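Local coordinates for protein colicin-D (PDB 5ZNM) that kills Escherichia coli and related bacteria by inhibiting protein synthesis as a tRNA-cleaving toxin, seen here as its central and C-terminal tRNase domains, at the interface of chains A and B. Numbering follows the deposited sequence. Chains: chain A/B, Colicin-D.

Contact 1 and contact 2 lie about 25 Å apart, measured between the centres of their C-alpha atoms. They share no residue. Contact 1 brings strand 65-71 of chain A up to the end of the same strand in chain B. Contact 2 sets the loop 225-227 of chain B against helix 3-22 and the turn between strands 262-267 and 274-281 of chain A. The interface is two-fold symmetric, and each contact recurs with the chains exchanged. In contact 1 B:Asp72 is poorly ordered; contact 2 holds direct and water-mediated hydrogen bonds. The pairing may belong to the crystal only.

Contact 1: the interface of chains A and B. Residues chain A 66-68, 217, 234; chain B 71-72.
The carbonyl oxygen of A:Thr68 is approached by two groups of B:Asp72. The first is the backbone amide: B:Asp72 N gives A:Thr68 O a weak, bent hydrogen bond of 3.0 Å. The second is the carboxylate, with B:Asp72 OD1 placed 2.8 Å from A:Thr68 O. Unless the acid carries a proton, both oxygens can only accept, and this pair reads as a clash. B:Asp72 is poorly ordered. Its OD1 is also modelled too close to the amide nitrogen of A:Thr68, and the exact carboxylate position is doubtful.

As modelled, the side chain of B:Asp72 points into chain A, between strand 65-71 and the loop residue A:Val234. Its chi1 of -39° keeps CG anti to the carbonyl carbon, on the side of the backbone N. The methylene stands to one side of the A:Trp67 indole plane, just outside the rim at CD1. There B:Asp72 CB is 3.7 Å from A:Trp67 CD1. The carboxylate is turned nearly parallel to the indole, with the planes 13° apart. A:Trp67 has CG anti to the backbone N (chi1 179°), which sets the ring beside the acid. A:Thr68 meets the acid at about a right angle through its beta carbon. The other carboxylate oxygen, OD2, is modelled towards A:Val234, in a position that is doubtful.

This patch joins two copies of the central region and is small. B:Gly71, at the end of its own strand 65-71, leads the chain past A:Pro217. There A:Pro217 CB, on the pyrrolidine ring, lies 4.0 Å from B:Gly71 N.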
# COMPACT_ATOMS: atom_id res chain seq x y z
N VAL A 66 -13.38 -4.23 2.34
CA VAL A 66 -12.38 -3.31 2.87
C VAL A 66 -11.33 -3.03 1.80
O VAL A 66 -10.79 -3.96 1.20
CB VAL A 66 -11.72 -3.88 4.14
CG1 VAL A 66 -10.60 -2.96 4.62
CG2 VAL A 66 -12.77 -4.08 5.22
N TRP A 67 -11.06 -1.75 1.58
CA TRP A 67 -9.92 -1.30 0.79
C TRP A 67 -8.78 -0.93 1.73
O TRP A 67 -9.00 -0.23 2.72
CB TRP A 67 -10.34 -0.09 -0.05
CG TRP A 67 -9.26 0.53 -0.92
CD1 TRP A 67 -8.96 0.21 -2.20
CD2 TRP A 67 -8.40 1.61 -0.56
NE1 TRP A 67 -7.96 1.03 -2.67
CE2 TRP A 67 -7.59 1.90 -1.67
CE3 TRP A 67 -8.23 2.37 0.61
CZ2 TRP A 67 -6.62 2.89 -1.66
CZ3 TRP A 67 -7.27 3.37 0.62
CH2 TRP A 67 -6.48 3.62 -0.52
N THR A 68 -7.57 -1.38 1.42
CA THR A 68 -6.39 -1.18 2.26
C THR A 68 -5.28 -0.51 1.46
O THR A 68 -5.06 -0.83 0.29
CB THR A 68 -5.88 -2.53 2.81
OG1 THR A 68 -6.91 -3.16 3.59
CG2 THR A 68 -4.66 -2.32 3.68
N PRO A 217 -2.98 -7.48 4.52
CA PRO A 217 -2.95 -6.48 3.43
C PRO A 217 -3.63 -6.96 2.16
O PRO A 217 -4.08 -6.13 1.36
CB PRO A 217 -1.45 -6.24 3.23
CG PRO A 217 -0.80 -7.49 3.72
CD PRO A 217 -1.63 -7.94 4.89
N VAL A 234 -12.79 -8.21 0.72
CA VAL A 234 -11.96 -7.18 0.13
C VAL A 234 -12.82 -6.33 -0.79
O VAL A 234 -13.74 -6.84 -1.44
CB VAL A 234 -10.76 -7.80 -0.60
CG1 VAL A 234 -9.97 -6.74 -1.36
CG2 VAL A 234 -9.86 -8.50 0.41
N GLY B 71 -1.34 -3.87 -0.02
CA GLY B 71 -2.77 -3.63 -0.02
C GLY B 71 -3.34 -3.63 -1.42
O GLY B 71 -2.71 -4.02 -2.40
N ASP B 72 -4.59 -3.19 -1.50
CA ASP B 72 -5.26 -3.15 -2.78
C ASP B 72 -4.48 -2.25 -3.72
O ASP B 72 -4.24 -2.61 -4.89
CB ASP B 72 -6.70 -2.67 -2.60
CG ASP B 72 -7.34 -3.24 -1.32
OD1 ASP B 72 -7.14 -2.68 -0.26
OD2 ASP B 72 -8.06 -4.24 -1.39

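Contact 2: the interface of chains A and B. Residues chain A 11, 14-15, 18, 268, 272-273; chain B 225-227.
B:Gln227 has CG anti to its carbonyl carbon (chi1 -56°) and runs extended beyond it, which carries its amide to helix 3-22 and A:Thr272. A:Asp268 has CG between the backbone N and the carbonyl carbon (chi1 62°), the crowded position, and this presents its carboxylate to B:His226.

The amide nitrogen of B:Gln227 makes two hydrogen bonds to backbone carbonyls. NE2 gives one to A:Ala11 O at 3.0 Å, in the carbonyl plane and on a lone pair. It gives the other to A:Thr272 O, also at 3.0 Å, tilted from that carbonyl plane. Both acceptors lie close to the plane of the amide, which fixes its rotation. The methyl of A:Ala14 packs against the amide carbon, with CB 3.7 Å from B:Gln227 CD.

B:His226 ND1 donates to A:Asp268 OD2 at 2.7 Å, nearly straight at 174°. The acceptor uses its anti lone pair, and ring and carboxylate are nearly coplanar. The carboxylate may favour a charged imidazole. A:Gly273 N steadies A:Asp268 by bonding OD1 from above the carboxylate plane.

Water 1 joins A:Asp268 OD2, A:Thr272 OG1 and B:Gln227 N, the last at 2.9 Å. A:Leu18 CD1 rests against the carbonyl of B:Asn225.

The site holds the 225-227 loop of one copy against helix 3-22 and the 268-273 turn of the other, and may help to orient the two copies in the deposited pair.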
# COMPACT_ATOMS: atom_id res chain seq x y z
N ALA A 11 11.27 -8.58 26.15
CA ALA A 11 10.34 -8.18 25.10
C ALA A 11 8.92 -8.54 25.49
O ALA A 11 7.98 -7.77 25.26
CB ALA A 11 10.70 -8.84 23.78
N ALA A 14 7.58 -6.12 28.17
CA ALA A 14 7.26 -4.81 27.60
C ALA A 14 6.01 -4.88 26.72
O ALA A 14 5.17 -3.96 26.75
CB ALA A 14 8.46 -4.30 26.78
N LYS A 15 5.87 -5.94 25.93
CA LYS A 15 4.70 -6.09 25.08
C LYS A 15 3.42 -6.24 25.90
O LYS A 15 2.39 -5.62 25.60
CB LYS A 15 4.89 -7.30 24.15
CG LYS A 15 3.67 -7.70 23.34
CD LYS A 15 3.95 -9.05 22.71
CE LYS A 15 2.87 -9.48 21.75
NZ LYS A 15 3.02 -10.94 21.44
N LEU A 18 2.53 -2.78 27.40
CA LEU A 18 1.97 -1.88 26.39
C LEU A 18 0.59 -2.32 25.97
O LEU A 18 -0.33 -1.50 25.84
CB LEU A 18 2.88 -1.82 25.15
CG LEU A 18 4.13 -0.96 25.23
CD1 LEU A 18 5.07 -1.29 24.08
CD2 LEU A 18 3.75 0.50 25.21
N ASP A 268 1.69 -2.96 16.54
CA ASP A 268 2.49 -2.35 15.49
C ASP A 268 2.98 -3.42 14.51
O ASP A 268 2.67 -4.61 14.63
CB ASP A 268 3.63 -1.52 16.07
CG ASP A 268 4.62 -2.35 16.90
OD1 ASP A 268 4.56 -3.59 16.89
OD2 ASP A 268 5.46 -1.73 17.58
N THR A 272 5.19 -6.29 18.53
CA THR A 272 5.64 -6.23 19.92
C THR A 272 5.32 -4.91 20.59
O THR A 272 5.56 -4.77 21.80
CB THR A 272 7.15 -6.50 19.99
OG1 THR A 272 7.83 -5.57 19.14
CG2 THR A 272 7.44 -7.92 19.55
N GLY A 273 4.81 -3.94 19.84
CA GLY A 273 4.39 -2.66 20.38
C GLY A 273 3.01 -2.31 19.85
O GLY A 273 2.31 -3.20 19.35
N ASN B 225 6.09 3.59 22.37
CA ASN B 225 5.09 2.59 22.02
C ASN B 225 5.67 1.42 21.23
O ASN B 225 4.93 0.48 20.92
CB ASN B 225 3.95 3.23 21.24
CG ASN B 225 3.26 4.31 22.02
OD1 ASN B 225 3.33 4.32 23.24
ND2 ASN B 225 2.62 5.23 21.32
N HIS B 226 6.95 1.45 20.89
CA HIS B 226 7.56 0.41 20.07
C HIS B 226 8.81 -0.11 20.76
O HIS B 226 9.44 0.60 21.55
CB HIS B 226 7.93 0.94 18.69
CG HIS B 226 6.81 1.63 17.99
ND1 HIS B 226 5.77 0.95 17.41
CD2 HIS B 226 6.58 2.95 17.76
CE1 HIS B 226 4.93 1.82 16.87
NE2 HIS B 226 5.40 3.03 17.06
N GLN B 227 9.16 -1.33 20.46
CA GLN B 227 10.41 -1.90 20.95
C GLN B 227 11.48 -1.81 19.86
O GLN B 227 11.15 -1.58 18.69
CB GLN B 227 10.17 -3.35 21.37
CG GLN B 227 9.06 -3.50 22.39
CD GLN B 227 9.16 -4.79 23.18
OE1 GLN B 227 10.24 -5.15 23.62
NE2 GLN B 227 8.05 -5.50 23.31
O HOH W 1 7.64 -2.88 18.57